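Isatin hydrolase (Ralstonia solanacearum, PDB 5NMP) hydrolyses isatin, most likely opening its five-membered ring to give isatinate, as a manganese-containing enzyme of the cyclase family. Local coordinates at residues Gly95-Val98 / Asp99-Ala102; Arg168-Gly171 / Ala172-Pro175; Pro177-Glu180 / Ala181-Leu185. One frame throughout, in Å; residues are numbered along the deposited sequence.

Contact 1: Gly95-Val98 / Asp99-Ala102; sequences GNSV and DTIA
S97 and T100 close a turn in the long loop between strands 80-82 and 107-114, and I101 adds a wider turn to it. V98 and D99 have the backbone angles of a type I turn, so the chain folds back over four residues. The S97 carbonyl oxygen serves both turns, with T100 N 2.9 Å from S97 O and I101 N 2.8 Å from S97 O. The I101 amide meets the carbonyl nearly end-on (C=O...N angle 177°), whereas the T100 amide comes from well above the carbonyl plane. Two donors thus share one acceptor by arriving from different directions.

Side chains add a second closure, built of hydroxyls and a carboxylate. The T100 hydroxyl donates to S97, with OG1 2.9 Å from S97 OG, and S97 OG in turn donates to D99 OD1 at 2.6 Å. With chi1 of S97, D99 and T100 all near +60°, each polar group is folded back over its own backbone, where the three can meet. The other carboxylate oxygen, D99 OD2, takes the amide of G252. CG1 of I101 packs along the G95 and S97 carbonyls, and V98 and I101 both rest on F81 of strand 80-82, next in sequence to the manganese ligand D82.

A water spans the turn, donating to V98 O at 2.9 Å and to I101 O at 2.6 Å; V98 O also receives R259 of the second subunit. The hydroxyl chain runs one way, from T100 through S97 to D99, and ends on a carboxylate. Such a sequence would be expected to polarise the S97 hydroxyl cooperatively, making it both a stronger donor and a better acceptor, while D99 OD2, bonded to the G252 amide, ties the turn to that loop.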
loop_
_atom_site.group_PDB
_atom_site.type_symbol
_atom_site.label_atom_id
_atom_site.label_comp_id
_atom_site.label_asym_id
_atom_site.label_seq_id
_atom_site.Cartn_x
_atom_site.Cartn_y
_atom_site.Cartn_z
ATOM N N GLY A 95 -18.309 -7.259 -0.440
ATOM C CA GLY A 95 -16.972 -6.712 -0.587
ATOM C C GLY A 95 -16.066 -7.221 0.514
ATOM O O GLY A 95 -15.695 -6.474 1.418
ATOM N N ASN A 96 -15.712 -8.501 0.437
ATOM C CA ASN A 96 -14.999 -9.168 1.519
ATOM C C ASN A 96 -13.554 -9.530 1.176
ATOM O O ASN A 96 -12.823 -10.042 2.020
ATOM C CB ASN A 96 -15.753 -10.432 1.933
ATOM C CG ASN A 96 -15.791 -11.471 0.830
ATOM O OD1 ASN A 96 -15.623 -11.150 -0.346
ATOM N ND2 ASN A 96 -16.019 -12.723 1.204
ATOM N N SER A 97 -13.151 -9.276 -0.064
ATOM C CA SER A 97 -11.778 -9.539 -0.486
ATOM C C SER A 97 -11.055 -8.227 -0.780
ATOM O O SER A 97 -11.696 -7.197 -0.988
ATOM C CB SER A 97 -11.754 -10.455 -1.710
ATOM O OG SER A 97 -12.540 -9.924 -2.760
ATOM N N VAL A 98 -9.724 -8.267 -0.802
ATOM C CA VAL A 98 -8.926 -7.042 -0.887
ATOM C C VAL A 98 -9.112 -6.286 -2.204
ATOM O O VAL A 98 -8.744 -5.117 -2.312
ATOM C CB VAL A 98 -7.418 -7.332 -0.690
ATOM C CG1 VAL A 98 -7.121 -7.657 0.766
ATOM C CG2 VAL A 98 -6.955 -8.453 -1.606
ATOM N N ASP A 99 -9.688 -6.948 -3.200
ATOM C CA ASP A 99 -9.955 -6.303 -4.477
ATOM C C ASP A 99 -11.386 -5.765 -4.570
ATOM O O ASP A 99 -11.709 -5.020 -5.494
ATOM C CB ASP A 99 -9.690 -7.275 -5.631
ATOM C CG ASP A 99 -10.563 -8.517 -5.560
ATOM O OD1 ASP A 99 -10.849 -8.975 -4.435
ATOM O OD2 ASP A 99 -10.964 -9.035 -6.626
ATOM N N THR A 100 -12.240 -6.135 -3.616
ATOM C CA THR A 100 -13.642 -5.720 -3.668
ATOM C C THR A 100 -14.100 -4.905 -2.456
ATOM O O THR A 100 -15.179 -4.314 -2.488
ATOM C CB THR A 100 -14.584 -6.937 -3.813
ATOM O OG1 THR A 100 -14.472 -7.778 -2.659
ATOM C CG2 THR A 100 -14.242 -7.736 -5.063
ATOM N N ILE A 101 -13.297 -4.875 -1.394
ATOM C CA ILE A 101 -13.604 -4.031 -0.239
ATOM C C ILE A 101 -13.680 -2.573 -0.670
ATOM O O ILE A 101 -12.817 -2.099 -1.410
ATOM C CB ILE A 101 -12.546 -4.167 0.881
ATOM C CG1 ILE A 101 -12.554 -5.568 1.477
ATOM C CG2 ILE A 101 -12.783 -3.151 1.988
ATOM C CD1 ILE A 101 -11.402 -5.814 2.423
ATOM N N ALA A 102 -14.715 -1.868 -0.221
ATOM C CA ALA A 102 -14.866 -0.446 -0.524
ATOM C C ALA A 102 -13.634 0.346 -0.092
ATOM O O ALA A 102 -13.250 0.306 1.077
ATOM C CB ALA A 102 -16.111 0.110 0.146
HETATM O O HOH W 1 -10.921 -3.174 -2.736
#

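Contact 2: Arg168-Gly171 / Ala172-Pro175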
loop_
_atom_site.group_PDB
_atom_site.type_symbol
_atom_site.label_atom_id
_atom_site.label_comp_id
_atom_site.label_asym_id
_atom_site.label_seq_id
_atom_site.Cartn_x
_atom_site.Cartn_y
_atom_site.Cartn_z
ATOM N N ARG A 168 5.729 -23.494 21.840
ATOM C CA ARG A 168 6.079 -24.621 22.696
ATOM C C ARG A 168 5.326 -25.867 22.228
ATOM O O ARG A 168 4.761 -25.874 21.134
ATOM C CB ARG A 168 5.773 -24.296 24.158
ATOM C CG ARG A 168 6.459 -23.021 24.638
ATOM C CD ARG A 168 6.689 -23.020 26.142
ATOM N NE ARG A 168 5.660 -22.281 26.868
ATOM C CZ ARG A 168 5.665 -20.962 27.032
ATOM N NH1 ARG A 168 6.642 -20.230 26.511
ATOM N NH2 ARG A 168 4.690 -20.372 27.713
ATOM N N GLU A 169 5.313 -26.920 23.041
ATOM C CA GLU A 169 4.728 -28.188 22.606
ATOM C C GLU A 169 3.205 -28.110 22.463
ATOM O O GLU A 169 2.590 -28.950 21.802
ATOM C CB GLU A 169 5.118 -29.314 23.575
ATOM C CG GLU A 169 3.984 -29.871 24.428
ATOM C CD GLU A 169 3.575 -28.935 25.550
ATOM O OE1 GLU A 169 4.274 -27.918 25.766
ATOM O OE2 GLU A 169 2.553 -29.218 26.214
ATOM N N ASP A 170 2.601 -27.096 23.072
ATOM C CA ASP A 170 1.154 -26.933 23.007
ATOM C C ASP A 170 0.764 -25.674 22.233
ATOM O O ASP A 170 -0.233 -25.024 22.548
ATOM C CB ASP A 170 0.551 -26.898 24.415
ATOM C CG ASP A 170 1.101 -25.762 25.263
ATOM O OD1 ASP A 170 2.229 -25.293 24.989
ATOM O OD2 ASP A 170 0.403 -25.343 26.212
ATOM N N GLY A 171 1.554 -25.339 21.219
ATOM C CA GLY A 171 1.239 -24.221 20.351
ATOM C C GLY A 171 1.958 -22.931 20.698
ATOM O O GLY A 171 2.898 -22.920 21.491
ATOM N N ALA A 172 1.503 -21.838 20.091
ATOM C CA ALA A 172 2.128 -20.533 20.272
ATOM C C ALA A 172 1.618 -19.833 21.525
ATOM O O ALA A 172 0.428 -19.883 21.835
ATOM C CB ALA A 172 1.885 -19.660 19.049
ATOM N N HIS A 173 2.526 -19.173 22.236
ATOM C CA HIS A 173 2.162 -18.431 23.436
ATOM C C HIS A 173 2.322 -16.929 23.225
ATOM O O HIS A 173 3.378 -16.359 23.486
ATOM C CB HIS A 173 2.999 -18.905 24.625
ATOM C CG HIS A 173 2.633 -20.276 25.102
ATOM N ND1 HIS A 173 1.792 -20.493 26.173
ATOM C CD2 HIS A 173 2.979 -21.501 24.642
ATOM C CE1 HIS A 173 1.643 -21.792 26.357
ATOM N NE2 HIS A 173 2.353 -22.427 25.442
ATOM N N THR A 174 1.256 -16.299 22.743
ATOM C CA THR A 174 1.253 -14.871 22.449
ATOM C C THR A 174 0.006 -14.215 23.048
ATOM O O THR A 174 -1.015 -14.880 23.237
ATOM C CB THR A 174 1.307 -14.617 20.928
ATOM O OG1 THR A 174 0.209 -15.278 20.292
ATOM C CG2 THR A 174 2.605 -15.148 20.340
ATOM N N PRO A 175 0.086 -12.912 23.368
ATOM C CA PRO A 175 -1.059 -12.232 23.985
ATOM C C PRO A 175 -2.207 -11.994 23.005
ATOM O O PRO A 175 -2.017 -12.125 21.796
ATOM C CB PRO A 175 -0.459 -10.906 24.463
ATOM C CG PRO A 175 0.699 -10.675 23.566
ATOM C CD PRO A 175 1.264 -12.032 23.272
#
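The imidazole of H173 is held at its edge by D170 and over one face by R168. D170 OD1 lies 2.9 Å from H173 NE2, and the bond is nearly straight (169°). The acceptor sits in the ring plane, but the carboxylate is turned well away from that plane, so the proton arrives on the syn side of OD1, somewhat out of the carboxylate plane. R168 stacks its guanidinium flat on the ring, centres 3.7 Å apart and planes 21° from parallel. NH2 lies nearest, over CG and ND1, 3.3 Å from H173 CG, while NE lies 3.6 Å from H173 CD2 at the other end of the overlap. A bend at chi3 (-98°) lays the guanidinium along the imidazole instead of letting it run on past.

A second carboxylate completes this shell: H173 ND1 is hydrogen-bonded to D124. With a carboxylate at each nitrogen the ring cannot easily rotate, and the protonated form would probably be favoured, the two negative charges offsetting the stacked guanidinium. R168 also has a long, weak ion pair with E123.

The backbone sets these groups in place. R168 to G171 is a type I turn, with R168 N 2.9 Å from G171 O and G171 N 3.3 Å from R168 O, and G171 takes a positive phi that suits glycine. Further out, NE2 of Q205 binds the carbonyls of D170 and A172, and N166 holds the H173 carbonyl. The whole forms a small surface hairpin of strands 167-168 and 171-172, following helix 161-165 and leading through T174 and P175, both packed on W154, to strand 176-177.

Contact 3: Pro177-Glu180 / Ala181-Leu185; sequences PTQE and AVEWL
P177 and V182 face each other across the first turn of helix 179-187, while Q179 and E183 pair on another side of it. The proline ring presents CG to V182 CG2 at 3.7 Å, the two side chains meeting at a slant. V182 has CG1 anti to its backbone N (chi1 176°), which leaves CG2 beside that nitrogen and turned back toward the proline and the T178 carbonyl.

Between these two residues in sequence, T178 caps the helix: its OG1 accepts from A181 N at 3.1 Å, and its carbonyl O takes V182 N, also at 3.1 Å, as the first of the regular helical bonds. E183 N to Q179 O and W184 N to E180 O continue the series.

Q179 and E183 are one turn apart. Both chains are extended beyond CG, and the amide NE2 reaches E183 OE2 at 3.0 Å. The hydrogen bond leaves close to the amide plane yet lands well above that of the carboxylate (50° out), because the two flat groups stand 73° from each other. E180 lies beside them, its carboxylate bent back so that OE1 takes a weak, 3.5 Å bond from T178 OG1. E180 OE2 and E183 OE1 stay 5.7 Å apart, so any repulsion between the two carboxylates is probably modest.

V182 also packs on C215 and L218 of helix 214-221, P177 meets F194 of strand 193-195, and W184 lies on L132 and E136 of helix 129-139. A threonine N-cap flanked by apolar residues just before it and four places after it is the hydrophobic staple of a helix N-terminus, here marking the start of helix 179-187.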
loop_
_atom_site.group_PDB
_atom_site.type_symbol
_atom_site.label_atom_id
_atom_site.label_comp_id
_atom_site.label_asym_id
_atom_site.label_seq_id
_atom_site.Cartn_x
_atom_site.Cartn_y
_atom_site.Cartn_z
ATOM N N PRO A 177 -6.915 -10.829 22.812
ATOM C CA PRO A 177 -8.169 -10.469 23.483
ATOM C C PRO A 177 -9.009 -11.680 23.876
ATOM O O PRO A 177 -8.947 -12.718 23.218
ATOM C CB PRO A 177 -8.893 -9.638 22.425
ATOM C CG PRO A 177 -8.444 -10.239 21.129
ATOM C CD PRO A 177 -7.014 -10.690 21.346
ATOM N N THR A 178 -9.783 -11.542 24.945
ATOM C CA THR A 178 -10.763 -12.557 25.305
ATOM C C THR A 178 -11.941 -12.477 24.347
ATOM O O THR A 178 -12.090 -11.490 23.625
ATOM C CB THR A 178 -11.276 -12.383 26.744
ATOM O OG1 THR A 178 -12.137 -11.237 26.808
ATOM C CG2 THR A 178 -10.116 -12.212 27.709
ATOM N N GLN A 179 -12.782 -13.505 24.343
ATOM C CA GLN A 179 -13.974 -13.490 23.507
ATOM C C GLN A 179 -14.881 -12.322 23.880
ATOM O O GLN A 179 -15.411 -11.635 23.008
ATOM C CB GLN A 179 -14.740 -14.807 23.624
ATOM C CG GLN A 179 -16.057 -14.811 22.863
ATOM C CD GLN A 179 -16.736 -16.161 22.881
ATOM O OE1 GLN A 179 -16.079 -17.198 22.825
ATOM N NE2 GLN A 179 -18.059 -16.156 22.967
ATOM N N GLU A 180 -15.043 -12.092 25.179
ATOM C CA GLU A 180 -15.898 -11.018 25.668
ATOM C C GLU A 180 -15.397 -9.653 25.206
ATOM O O GLU A 180 -16.193 -8.777 24.874
ATOM C CB GLU A 180 -15.992 -11.058 27.196
ATOM C CG GLU A 180 -16.722 -12.278 27.759
ATOM C CD GLU A 180 -15.872 -13.547 27.761
ATOM O OE1 GLU A 180 -14.704 -13.499 27.314
ATOM O OE2 GLU A 180 -16.376 -14.598 28.215
ATOM N N ALA A 181 -14.079 -9.479 25.177
ATOM C CA ALA A 181 -13.485 -8.226 24.719
ATOM C C ALA A 181 -13.768 -7.999 23.236
ATOM O O ALA A 181 -14.113 -6.894 22.820
ATOM C CB ALA A 181 -11.991 -8.220 24.981
ATOM N N VAL A 182 -13.618 -9.054 22.444
ATOM C CA VAL A 182 -13.916 -8.987 21.021
ATOM C C VAL A 182 -15.391 -8.649 20.803
ATOM O O VAL A 182 -15.723 -7.796 19.978
ATOM C CB VAL A 182 -13.567 -10.312 20.309
ATOM C CG1 VAL A 182 -13.984 -10.264 18.845
ATOM C CG2 VAL A 182 -12.076 -10.598 20.426
ATOM N N GLU A 183 -16.270 -9.307 21.556
ATOM C CA GLU A 183 -17.705 -9.038 21.477
ATOM C C GLU A 183 -18.036 -7.595 21.861
ATOM O O GLU A 183 -18.874 -6.954 21.228
ATOM C CB GLU A 183 -18.482 -10.009 22.372
ATOM C CG GLU A 183 -18.514 -11.438 21.856
ATOM C CD GLU A 183 -19.141 -12.411 22.841
ATOM O OE1 GLU A 183 -19.310 -12.048 24.026
ATOM O OE2 GLU A 183 -19.461 -13.545 22.425
ATOM N N TRP A 184 -17.369 -7.089 22.894
ATOM C CA TRP A 184 -17.588 -5.726 23.371
ATOM C C TRP A 184 -17.132 -4.692 22.342
ATOM O O TRP A 184 -17.849 -3.733 22.056
ATOM C CB TRP A 184 -16.859 -5.512 24.702
ATOM C CG TRP A 184 -17.129 -4.194 25.359
ATOM C CD1 TRP A 184 -18.221 -3.860 26.103
ATOM C CD2 TRP A 184 -16.280 -3.040 25.352
ATOM N NE1 TRP A 184 -18.112 -2.567 26.554
ATOM C CE2 TRP A 184 -16.929 -2.040 26.107
ATOM C CE3 TRP A 184 -15.039 -2.752 24.777
ATOM C CZ2 TRP A 184 -16.379 -0.775 26.301
ATOM C CZ3 TRP A 184 -14.493 -1.495 24.973
ATOM C CH2 TRP A 184 -15.164 -0.521 25.728
ATOM N N LEU A 185 -15.941 -4.896 21.786
ATOM C CA LEU A 185 -15.398 -3.995 20.774
ATOM C C LEU A 185 -16.300 -3.896 19.545
ATOM O O LEU A 185 -16.476 -2.818 18.979
ATOM C CB LEU A 185 -13.997 -4.445 20.350
ATOM C CG LEU A 185 -12.867 -4.158 21.337
ATOM C CD1 LEU A 185 -11.537 -4.618 20.772
ATOM C CD2 LEU A 185 -12.821 -2.675 21.678
#

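The three contacts come in series along one chain, all within the part that belongs to the cyclase family. Contact 1 lies in the connection between strands 80-82 and 107-114, whereas contacts 2 and 3 share the excursion between 147-151 and 193-195, neighbouring parallel strands of the central mixed sheet. Contact 3 starts helix 179-187, the second of two helices in that connection, and contact 2 is a surface hairpin before it; their centres are 20 Å apart. Contact 1 is centred 32 Å from contact 2 and 25 Å from contact 3. With V98 about 10 Å from the manganese, contact 1 probably shapes the region between metal and subunit interface, while contacts 2 and 3 shape a connection farther from the metal.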